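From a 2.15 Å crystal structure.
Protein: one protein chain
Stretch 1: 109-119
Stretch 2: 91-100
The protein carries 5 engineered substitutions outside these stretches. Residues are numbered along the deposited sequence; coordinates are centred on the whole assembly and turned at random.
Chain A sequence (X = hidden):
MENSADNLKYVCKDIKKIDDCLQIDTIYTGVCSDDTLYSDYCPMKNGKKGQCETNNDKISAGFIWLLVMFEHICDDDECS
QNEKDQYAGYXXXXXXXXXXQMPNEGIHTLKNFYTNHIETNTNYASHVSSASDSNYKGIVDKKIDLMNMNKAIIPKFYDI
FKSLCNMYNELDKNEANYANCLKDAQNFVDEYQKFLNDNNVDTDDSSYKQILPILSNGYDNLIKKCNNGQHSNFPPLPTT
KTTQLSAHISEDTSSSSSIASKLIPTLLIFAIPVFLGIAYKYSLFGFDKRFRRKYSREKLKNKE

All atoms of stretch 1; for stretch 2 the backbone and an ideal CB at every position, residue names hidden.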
# COMPACT_ATOMS: atom_id res chain seq x y z
N THR A 109 -6.95 14.87 6.36
CA THR A 109 -5.84 15.75 6.03
C THR A 109 -4.98 15.21 4.87
O THR A 109 -3.96 15.80 4.58
CB THR A 109 -4.92 16.02 7.25
OG1 THR A 109 -4.16 14.85 7.57
CG2 THR A 109 -5.67 16.51 8.46
N LEU A 110 -5.34 14.06 4.26
CA LEU A 110 -4.59 13.44 3.18
C LEU A 110 -4.39 14.36 1.97
O LEU A 110 -3.25 14.50 1.51
CB LEU A 110 -5.27 12.12 2.78
CG LEU A 110 -4.79 11.43 1.50
CD1 LEU A 110 -3.37 10.95 1.66
CD2 LEU A 110 -5.69 10.28 1.16
N LYS A 111 -5.47 14.99 1.44
CA LYS A 111 -5.35 15.88 0.28
C LYS A 111 -4.39 17.04 0.57
O LYS A 111 -3.49 17.31 -0.22
CB LYS A 111 -6.73 16.40 -0.17
CG LYS A 111 -6.71 17.16 -1.51
CD LYS A 111 -8.09 17.21 -2.18
CE LYS A 111 -8.01 17.84 -3.56
NZ LYS A 111 -9.34 18.00 -4.20
N ASN A 112 -4.52 17.64 1.75
CA ASN A 112 -3.67 18.72 2.22
C ASN A 112 -2.21 18.26 2.38
O ASN A 112 -1.31 18.95 1.92
CB ASN A 112 -4.23 19.30 3.52
CG ASN A 112 -3.41 20.43 4.09
OD1 ASN A 112 -2.60 20.23 5.01
ND2 ASN A 112 -3.57 21.62 3.52
N PHE A 113 -1.97 17.10 3.01
CA PHE A 113 -0.64 16.53 3.17
C PHE A 113 0.01 16.28 1.80
O PHE A 113 1.19 16.55 1.64
CB PHE A 113 -0.68 15.22 4.00
CG PHE A 113 0.69 14.65 4.31
CD1 PHE A 113 1.32 13.81 3.42
CD2 PHE A 113 1.34 14.98 5.48
CE1 PHE A 113 2.60 13.35 3.67
CE2 PHE A 113 2.61 14.50 5.74
CZ PHE A 113 3.25 13.71 4.83
N TYR A 114 -0.73 15.74 0.82
CA TYR A 114 -0.17 15.46 -0.51
C TYR A 114 0.32 16.73 -1.18
O TYR A 114 1.45 16.78 -1.67
CB TYR A 114 -1.20 14.76 -1.41
CG TYR A 114 -0.57 13.88 -2.48
CD1 TYR A 114 -0.13 14.42 -3.68
CD2 TYR A 114 -0.41 12.52 -2.28
CE1 TYR A 114 0.46 13.62 -4.65
CE2 TYR A 114 0.16 11.71 -3.25
CZ TYR A 114 0.62 12.26 -4.42
OH TYR A 114 1.19 11.43 -5.37
N THR A 115 -0.52 17.78 -1.22
CA THR A 115 -0.16 19.04 -1.85
C THR A 115 0.96 19.77 -1.10
O THR A 115 1.87 20.30 -1.73
CB THR A 115 -1.42 19.94 -1.94
OG1 THR A 115 -2.44 19.35 -2.77
CG2 THR A 115 -1.12 21.36 -2.37
N ASN A 116 0.89 19.81 0.24
CA ASN A 116 1.87 20.55 1.02
C ASN A 116 3.15 19.81 1.40
O ASN A 116 4.08 20.48 1.84
CB ASN A 116 1.23 21.11 2.29
CG ASN A 116 0.16 22.13 2.02
OD1 ASN A 116 -0.90 22.11 2.64
ND2 ASN A 116 0.41 23.04 1.09
N HIS A 117 3.20 18.48 1.29
CA HIS A 117 4.40 17.74 1.68
C HIS A 117 4.93 16.80 0.64
O HIS A 117 6.12 16.47 0.69
CB HIS A 117 4.20 16.99 2.99
CG HIS A 117 3.91 17.89 4.15
ND1 HIS A 117 4.92 18.63 4.77
CD2 HIS A 117 2.73 18.18 4.73
CE1 HIS A 117 4.31 19.33 5.71
NE2 HIS A 117 3.00 19.09 5.74
N ILE A 118 4.10 16.35 -0.31
CA ILE A 118 4.58 15.42 -1.34
C ILE A 118 4.88 16.16 -2.62
O ILE A 118 6.00 16.07 -3.12
CB ILE A 118 3.63 14.21 -1.52
CG1 ILE A 118 3.70 13.31 -0.29
CG2 ILE A 118 3.95 13.43 -2.80
CD1 ILE A 118 2.61 12.53 -0.11
N GLU A 119 3.92 16.93 -3.12
CA GLU A 119 4.14 17.74 -4.31
C GLU A 119 5.21 18.84 -4.06
O GLU A 119 5.87 19.28 -4.98
CB GLU A 119 2.82 18.33 -4.81
CG GLU A 119 1.89 17.22 -5.27
CD GLU A 119 0.60 17.68 -5.91
OE1 GLU A 119 0.05 16.92 -6.74
OE2 GLU A 119 0.13 18.80 -5.58
N UNK A 91 0.23 2.89 -2.77
CA UNK A 91 1.02 3.90 -2.08
C UNK A 91 0.12 4.85 -1.30
O UNK A 91 0.42 5.19 -0.17
CB UNK A 91 1.88 4.68 -3.08
N UNK A 92 -1.01 5.26 -1.90
CA UNK A 92 -1.96 6.16 -1.25
C UNK A 92 -2.75 5.45 -0.14
O UNK A 92 -3.11 6.08 0.85
CB UNK A 92 -2.92 6.74 -2.29
N UNK A 93 -2.93 4.13 -0.24
CA UNK A 93 -3.54 3.33 0.81
C UNK A 93 -2.58 3.30 2.00
O UNK A 93 -3.01 3.50 3.14
CB UNK A 93 -3.86 1.92 0.32
N UNK A 94 -1.26 3.11 1.75
CA UNK A 94 -0.25 3.11 2.80
C UNK A 94 -0.20 4.49 3.45
O UNK A 94 -0.14 4.60 4.67
CB UNK A 94 1.12 2.72 2.24
N UNK A 95 -0.23 5.56 2.63
CA UNK A 95 -0.20 6.92 3.10
C UNK A 95 -1.39 7.22 4.02
O UNK A 95 -1.22 7.84 5.06
CB UNK A 95 -0.19 7.88 1.91
N UNK A 96 -2.59 6.71 3.67
CA UNK A 96 -3.81 6.87 4.48
C UNK A 96 -3.63 6.19 5.82
O UNK A 96 -4.02 6.75 6.84
CB UNK A 96 -5.03 6.30 3.76
N UNK A 97 -3.04 4.99 5.83
CA UNK A 97 -2.75 4.25 7.04
C UNK A 97 -1.81 5.07 7.94
O UNK A 97 -2.07 5.20 9.13
CB UNK A 97 -2.13 2.89 6.70
N UNK A 98 -0.71 5.62 7.39
CA UNK A 98 0.26 6.41 8.14
C UNK A 98 -0.38 7.66 8.74
O UNK A 98 -0.22 7.92 9.94
CB UNK A 98 1.43 6.80 7.24
N UNK A 99 -1.14 8.41 7.94
CA UNK A 99 -1.80 9.60 8.43
C UNK A 99 -2.84 9.26 9.50
O UNK A 99 -2.94 9.98 10.48
CB UNK A 99 -2.46 10.35 7.27
N UNK A 100 -3.53 8.13 9.36
CA UNK A 100 -4.48 7.68 10.38
C UNK A 100 -3.74 7.36 11.69
O UNK A 100 -4.25 7.69 12.77
CB UNK A 100 -5.25 6.45 9.89

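The backbone of 91-100 is helical throughout, with phi and psi near -65° and -40°, which disfavours proline and, more mildly, glycine; stretch 1 bears on the choice only at the positions that reach it: 92, 95, 96 and 99. The two helices cross steeply, at 107°, with axes 11.1 Å apart at their closest, and stretch 1 offers this contact mainly carbon: L110, F113, Y114 and I118.

Position 91 has nothing of stretch 1 within 5.5 Å of its ideal CB, so the contact sets no demand there; the residue is A91. At position 92 the CA-to-CB bond points sideways, again with no near neighbour, but a side chain of some length could reach the Y114 ring and the end of L110. Leucine, isoleucine or methionine would serve. The residue is I92, in the m, t rotamer, whose CG2 lies 4.2 Å from L110 CD2 and whose CG1 lies 4.4 Å from Y114 CE2. These are loose apolar contacts.

At position 93 the CA-to-CB bond points away from stretch 1, and 94 is out of its reach, so neither is constrained from this side; they are L93 and W94.

At position 95 the CA-to-CB bond points toward stretch 1, the ideal CB 4.4 Å from L110 CD1. Ahead of it lies a hollow lined by L110, F113, Y114 and I118, without a charge to answer, so a medium-sized apolar side chain fits best: leucine, methionine or perhaps isoleucine. L95 fills it as a knob in a hole. Its CD2 lies 3.6 Å from both L110 CD1 and I118 CD1, and 4.0 Å from Y114 CD2, while its CD1 lies 4.0 Å from F113 CE1. The forked end thus touches several walls of the hollow at once.

The nearest CA pair across the stretches is that of position 96 and L110, 6.7 Å apart. The CA-to-CB bond points sideways, with the ideal CB 4.8 Å from L110 CD2, which favours something small: alanine or serine, with glycine possible but poorer in a helix. S96 is small, and its hydroxyl need not seek a partner across the gap, because S96 OG donates to the backbone O of I92 at 2.8 Å. The same OG packs 3.7 Å from L110 CD2, helping 92, 95 and 99 enclose the L110 side chain.

Positions 97 and 98 are out of reach, so stretch 1 accepts almost any helix-compatible side chain there; they are Y97 and I98.

At position 99, one turn after 95, the CA-to-CB bond again points toward stretch 1. Its ideal CB is 4.8 Å from T109 OG1, which might suggest a polar partner, but L110 and F113 supply a broad apolar surface that suits leucine or methionine. L99, in the m, t rotamer, has the largest area covered by the other stretch of any residue here. Its CD1 approaches L110 CA at 3.6 Å and F113 CB at 3.8 Å, and its CD2 sits over the face of the F113 ring, 4.0 Å from the centroid, in a CH-pi contact.

Position 100 is out of reach, so a polar residue costs the contact nothing; it is N100.

Stretch 2 (91-100) AILWLSYILN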
# COMPACT_ATOMS: atom_id res chain seq x y z
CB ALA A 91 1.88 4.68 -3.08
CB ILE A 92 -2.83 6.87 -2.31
CG1 ILE A 92 -1.92 7.86 -3.10
CG2 ILE A 92 -4.05 7.60 -1.70
CD1 ILE A 92 -2.51 8.40 -4.36
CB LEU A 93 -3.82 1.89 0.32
CG LEU A 93 -4.39 0.93 1.36
CD1 LEU A 93 -5.76 1.44 1.89
CD2 LEU A 93 -4.48 -0.52 0.79
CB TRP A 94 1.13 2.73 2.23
CG TRP A 94 2.25 2.88 3.23
CD1 TRP A 94 2.58 2.02 4.24
CD2 TRP A 94 3.15 4.01 3.35
NE1 TRP A 94 3.66 2.52 4.94
CE2 TRP A 94 4.03 3.73 4.40
CE3 TRP A 94 3.33 5.20 2.62
CZ2 TRP A 94 5.07 4.63 4.77
CZ3 TRP A 94 4.33 6.09 3.00
CH2 TRP A 94 5.18 5.80 4.07
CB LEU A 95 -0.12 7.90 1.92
CG LEU A 95 0.06 9.38 2.29
CD1 LEU A 95 1.28 9.60 3.16
CD2 LEU A 95 0.08 10.25 1.03
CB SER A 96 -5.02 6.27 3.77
OG SER A 96 -5.15 6.91 2.52
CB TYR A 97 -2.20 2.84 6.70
CG TYR A 97 -1.24 2.29 7.72
CD1 TYR A 97 -1.69 1.76 8.92
CD2 TYR A 97 0.14 2.35 7.52
CE1 TYR A 97 -0.81 1.30 9.88
CE2 TYR A 97 1.03 1.93 8.49
CZ TYR A 97 0.56 1.38 9.67
OH TYR A 97 1.44 0.94 10.64
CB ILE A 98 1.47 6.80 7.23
CG1 ILE A 98 2.26 5.55 6.83
CG2 ILE A 98 2.38 7.88 7.89
CD1 ILE A 98 2.88 4.82 7.97
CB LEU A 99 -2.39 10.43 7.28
CG LEU A 99 -1.36 11.00 6.27
CD1 LEU A 99 -2.05 11.94 5.29
CD2 LEU A 99 -0.23 11.77 6.97
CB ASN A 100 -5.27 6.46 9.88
CG ASN A 100 -6.31 6.01 10.88
OD1 ASN A 100 -6.18 4.98 11.53
ND2 ASN A 100 -7.35 6.81 11.04
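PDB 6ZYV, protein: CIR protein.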